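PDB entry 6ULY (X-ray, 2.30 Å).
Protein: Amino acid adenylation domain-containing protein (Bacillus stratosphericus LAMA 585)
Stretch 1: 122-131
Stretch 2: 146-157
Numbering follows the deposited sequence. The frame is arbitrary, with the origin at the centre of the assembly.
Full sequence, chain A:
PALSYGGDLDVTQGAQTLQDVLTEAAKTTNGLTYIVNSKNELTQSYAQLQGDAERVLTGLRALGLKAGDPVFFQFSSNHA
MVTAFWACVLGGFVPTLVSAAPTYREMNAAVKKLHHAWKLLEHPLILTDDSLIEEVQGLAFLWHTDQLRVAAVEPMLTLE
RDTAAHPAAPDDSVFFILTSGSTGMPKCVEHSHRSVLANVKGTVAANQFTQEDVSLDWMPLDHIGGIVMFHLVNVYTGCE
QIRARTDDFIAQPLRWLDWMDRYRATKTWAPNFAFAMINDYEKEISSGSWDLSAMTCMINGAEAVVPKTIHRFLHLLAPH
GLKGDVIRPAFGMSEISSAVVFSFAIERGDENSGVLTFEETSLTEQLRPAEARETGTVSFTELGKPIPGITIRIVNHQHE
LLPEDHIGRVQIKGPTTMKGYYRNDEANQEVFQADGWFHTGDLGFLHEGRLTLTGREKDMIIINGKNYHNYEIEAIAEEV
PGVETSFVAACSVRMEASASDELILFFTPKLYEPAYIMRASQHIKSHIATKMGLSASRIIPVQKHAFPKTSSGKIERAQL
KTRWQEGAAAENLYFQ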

# COMPACT_ATOMS: atom_id res chain seq x y z
N GLU A 122 15.68 -7.46 12.74
CA GLU A 122 16.20 -7.48 14.11
C GLU A 122 17.61 -6.89 14.17
O GLU A 122 18.55 -7.51 14.68
CB GLU A 122 16.16 -8.89 14.68
CG GLU A 122 14.74 -9.42 14.90
CD GLU A 122 14.72 -10.82 15.48
OE1 GLU A 122 15.75 -11.52 15.41
OE2 GLU A 122 13.67 -11.22 16.03
N HIS A 123 17.76 -5.67 13.65
CA HIS A 123 18.96 -4.88 13.84
C HIS A 123 20.20 -5.62 13.37
O HIS A 123 21.11 -5.90 14.17
CB HIS A 123 19.12 -4.51 15.32
CG HIS A 123 17.88 -3.95 15.94
ND1 HIS A 123 17.00 -3.14 15.25
CD2 HIS A 123 17.36 -4.09 17.18
CE1 HIS A 123 16.00 -2.80 16.05
NE2 HIS A 123 16.20 -3.36 17.22
N PRO A 124 20.29 -5.96 12.09
CA PRO A 124 21.49 -6.64 11.58
C PRO A 124 22.65 -5.67 11.41
O PRO A 124 22.48 -4.46 11.25
CB PRO A 124 21.04 -7.19 10.23
CG PRO A 124 19.97 -6.23 9.78
CD PRO A 124 19.28 -5.77 11.03
N LEU A 125 23.85 -6.24 11.45
CA LEU A 125 25.04 -5.45 11.14
C LEU A 125 24.89 -4.82 9.77
O LEU A 125 24.52 -5.49 8.80
CB LEU A 125 26.28 -6.34 11.18
CG LEU A 125 27.57 -5.73 10.62
CD1 LEU A 125 28.05 -4.59 11.50
CD2 LEU A 125 28.65 -6.79 10.46
N ILE A 126 25.17 -3.53 9.69
CA ILE A 126 25.19 -2.83 8.41
C ILE A 126 26.62 -2.86 7.89
O ILE A 126 27.57 -2.48 8.59
CB ILE A 126 24.67 -1.39 8.55
CG1 ILE A 126 23.24 -1.39 9.10
CG2 ILE A 126 24.73 -0.69 7.20
CD1 ILE A 126 22.68 -0.01 9.39
N LEU A 127 26.77 -3.32 6.65
CA LEU A 127 28.06 -3.44 5.98
C LEU A 127 28.09 -2.43 4.85
O LEU A 127 27.13 -2.35 4.06
CB LEU A 127 28.25 -4.86 5.45
CG LEU A 127 29.65 -5.46 5.44
CD1 LEU A 127 30.27 -5.41 6.82
CD2 LEU A 127 29.55 -6.89 4.95
N THR A 128 29.17 -1.66 4.76
CA THR A 128 29.20 -0.51 3.86
C THR A 128 30.64 -0.24 3.43
O THR A 128 31.54 -1.05 3.67
CB THR A 128 28.57 0.71 4.54
OG1 THR A 128 28.82 1.89 3.76
CG2 THR A 128 29.14 0.90 5.94
N ASP A 129 30.83 0.92 2.80
CA ASP A 129 32.12 1.39 2.31
C ASP A 129 32.75 2.38 3.28
O ASP A 129 32.08 2.96 4.14
CB ASP A 129 31.94 2.10 0.96
CG ASP A 129 31.53 1.16 -0.12
OD1 ASP A 129 32.01 0.01 -0.11
OD2 ASP A 129 30.73 1.58 -0.99
N ASP A 130 34.05 2.59 3.10
CA ASP A 130 34.71 3.68 3.81
C ASP A 130 34.13 5.03 3.40
O ASP A 130 34.01 5.94 4.23
CB ASP A 130 36.22 3.64 3.56
CG ASP A 130 36.92 2.57 4.38
OD1 ASP A 130 36.60 2.41 5.58
OD2 ASP A 130 37.81 1.89 3.83
N SER A 131 33.74 5.17 2.13
CA SER A 131 33.15 6.41 1.64
C SER A 131 31.75 6.66 2.19
O SER A 131 31.25 7.79 2.06
CB SER A 131 33.11 6.40 0.11
OG SER A 131 32.14 5.48 -0.37
N ASP A 146 20.39 2.86 19.96
CA ASP A 146 21.71 2.43 20.41
C ASP A 146 22.07 1.06 19.87
O ASP A 146 23.10 0.49 20.25
CB ASP A 146 21.76 2.42 21.94
CG ASP A 146 21.33 3.74 22.55
OD1 ASP A 146 21.76 4.80 22.05
OD2 ASP A 146 20.55 3.71 23.52
N GLN A 147 21.24 0.50 18.98
CA GLN A 147 21.42 -0.84 18.44
C GLN A 147 22.06 -0.83 17.06
O GLN A 147 22.18 -1.90 16.44
CB GLN A 147 20.08 -1.56 18.37
CG GLN A 147 19.44 -1.82 19.72
CD GLN A 147 20.12 -2.95 20.48
OE1 GLN A 147 19.65 -4.08 20.48
NE2 GLN A 147 21.24 -2.63 21.12
N LEU A 148 22.47 0.33 16.56
CA LEU A 148 23.08 0.41 15.24
C LEU A 148 24.52 -0.09 15.31
O LEU A 148 25.27 0.26 16.23
CB LEU A 148 23.05 1.84 14.72
CG LEU A 148 23.41 2.01 13.25
CD1 LEU A 148 22.37 1.34 12.36
CD2 LEU A 148 23.56 3.48 12.88
N ARG A 149 24.89 -0.93 14.34
CA ARG A 149 26.24 -1.47 14.23
C ARG A 149 26.67 -1.38 12.77
O ARG A 149 25.96 -1.88 11.89
CB ARG A 149 26.32 -2.92 14.72
CG ARG A 149 26.22 -3.07 16.23
CD ARG A 149 26.04 -4.53 16.62
NE ARG A 149 25.92 -4.71 18.07
CZ ARG A 149 25.60 -5.86 18.66
NH1 ARG A 149 25.36 -6.94 17.93
NH2 ARG A 149 25.52 -5.92 19.98
N VAL A 150 27.82 -0.76 12.53
CA VAL A 150 28.32 -0.54 11.18
C VAL A 150 29.76 -1.02 11.09
O VAL A 150 30.50 -1.02 12.09
CB VAL A 150 28.22 0.95 10.77
CG1 VAL A 150 28.37 1.11 9.26
CG2 VAL A 150 26.90 1.55 11.25
N ALA A 151 30.16 -1.43 9.89
CA ALA A 151 31.52 -1.89 9.66
C ALA A 151 31.82 -1.75 8.17
O ALA A 151 30.98 -2.08 7.33
CB ALA A 151 31.72 -3.33 10.12
N ALA A 152 33.02 -1.26 7.86
CA ALA A 152 33.44 -1.09 6.48
C ALA A 152 34.12 -2.36 5.97
O ALA A 152 34.70 -3.13 6.74
CB ALA A 152 34.39 0.10 6.34
N VAL A 153 34.04 -2.56 4.66
CA VAL A 153 34.57 -3.77 4.04
C VAL A 153 36.06 -3.64 3.73
O VAL A 153 36.83 -4.58 3.96
CB VAL A 153 33.76 -4.09 2.76
CG1 VAL A 153 34.52 -5.05 1.87
CG2 VAL A 153 32.40 -4.66 3.13
N GLU A 154 36.50 -2.49 3.20
CA GLU A 154 37.90 -2.33 2.83
C GLU A 154 38.86 -2.69 3.97
O GLU A 154 39.80 -3.46 3.72
CB GLU A 154 38.15 -0.89 2.36
CG GLU A 154 37.50 -0.53 1.03
CD GLU A 154 36.09 0.01 1.19
OE1 GLU A 154 35.47 -0.22 2.26
OE2 GLU A 154 35.59 0.67 0.25
N PRO A 155 38.67 -2.22 5.20
CA PRO A 155 39.53 -2.69 6.30
C PRO A 155 39.62 -4.21 6.40
O PRO A 155 40.67 -4.73 6.79
CB PRO A 155 38.86 -2.09 7.54
CG PRO A 155 38.12 -0.90 7.04
CD PRO A 155 37.65 -1.26 5.66
N MET A 156 38.55 -4.93 6.07
CA MET A 156 38.58 -6.39 6.17
C MET A 156 39.43 -7.01 5.07
O MET A 156 39.95 -8.12 5.26
CB MET A 156 37.15 -6.95 6.11
CG MET A 156 36.22 -6.40 7.17
SD MET A 156 34.52 -6.99 7.04
CE MET A 156 33.73 -6.04 8.33
N LEU A 157 39.59 -6.33 3.94
CA LEU A 157 40.38 -6.88 2.85
C LEU A 157 41.84 -7.08 3.23
O LEU A 157 42.57 -7.75 2.48
CB LEU A 157 40.31 -5.96 1.62
CG LEU A 157 39.14 -6.19 0.65
CD1 LEU A 157 39.24 -5.22 -0.52
CD2 LEU A 157 39.11 -7.62 0.14
O HOH W 1 22.77 -2.60 13.10

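The apolar centre of this contact gathers around Leu 127. Its CB leaves the strand on the same face of the sheet as that of Ala 151, and the end of the side chain bends closer to the second stretch. Leu 127 CD1 lies 4.2 Å from Ala 151 CB and 3.8 Å from Met 156 CE. Leu 127 CG lies 3.7 Å from Val 153 CG2. One leucine thus touches the strand and the residues that follow it. Its chi1 of -145° falls between the usual wells. Leu 125 extends this cluster, with its CD1 4.1 Å from Ala 151 CB. The atoms that meet here are all carbons, so the contact is van der Waals packing.

The other face carries Ile 126, Thr 128, Val 150 and Ala 152. Thr 128 CG2 packs 3.4 Å from Val 150 CG1, methyl against methyl. Ile 126 CD1 reaches back to Leu 148 CD1 at 3.3 Å, a tight approach for two methyl carbons. The CA-to-CB bond of Leu 148 points away from the first stretch, but the end of its side chain comes nearer.

Between these two faces runs a parallel pair of strands. Ile 126 is level with Val 150, Leu 127 with Ala 151, and Thr 128 with Ala 152. The strand axes approach to 4.9 Å, and their directions differ by 27°. Four backbone hydrogen bonds join the stretches. Ile 126 N donates to Arg 149 O at 2.9 Å, and this bond is nearly straight, at 169°. Ala 151 N donates to Ile 126 O at 3.1 Å. Thr 128 N donates to Ala 151 O at 3.2 Å, and Val 153 N to Thr 128 O at 3.1 Å. Donation alternates between the stretches, as parallel pairing requires. The carbonyls also receive CA-H...O contacts: Val 150 CA is 3.3 Å from Ile 126 O, and Ala 152 CA is 3.4 Å from Thr 128 O.

Near the start of the paired strands, a water lies between the two stretches. The oxygen of water 1 lies 2.6 Å from Pro 124 O and accepts from Arg 149 N at 3.0 Å. Further out, Gln 147 CB sits over one face of the His 123 ring, 3.9 Å from His 123 CD2. This is a CH-pi contact, in which an aliphatic carbon rests on the pi cloud.

The other edge is acidic. Asp 130 N donates to Glu 154 OE1 at 3.3 Å, so a backbone amide meets one carboxylate oxygen. The same region brings like charges together. Asp 130 OD2 is 3.5 Å from Glu 154 OE1, and Asp 129 OD1 is 3.7 Å from Glu 154 OE2. Asp 129 OD1 is buried by the contact and has no partner in the model. Within the first stretch, Asp 129 N donates to Thr 128 OG1 at a very short 2.4 Å. Together the two stretches bury 757 Å², summed over both sides.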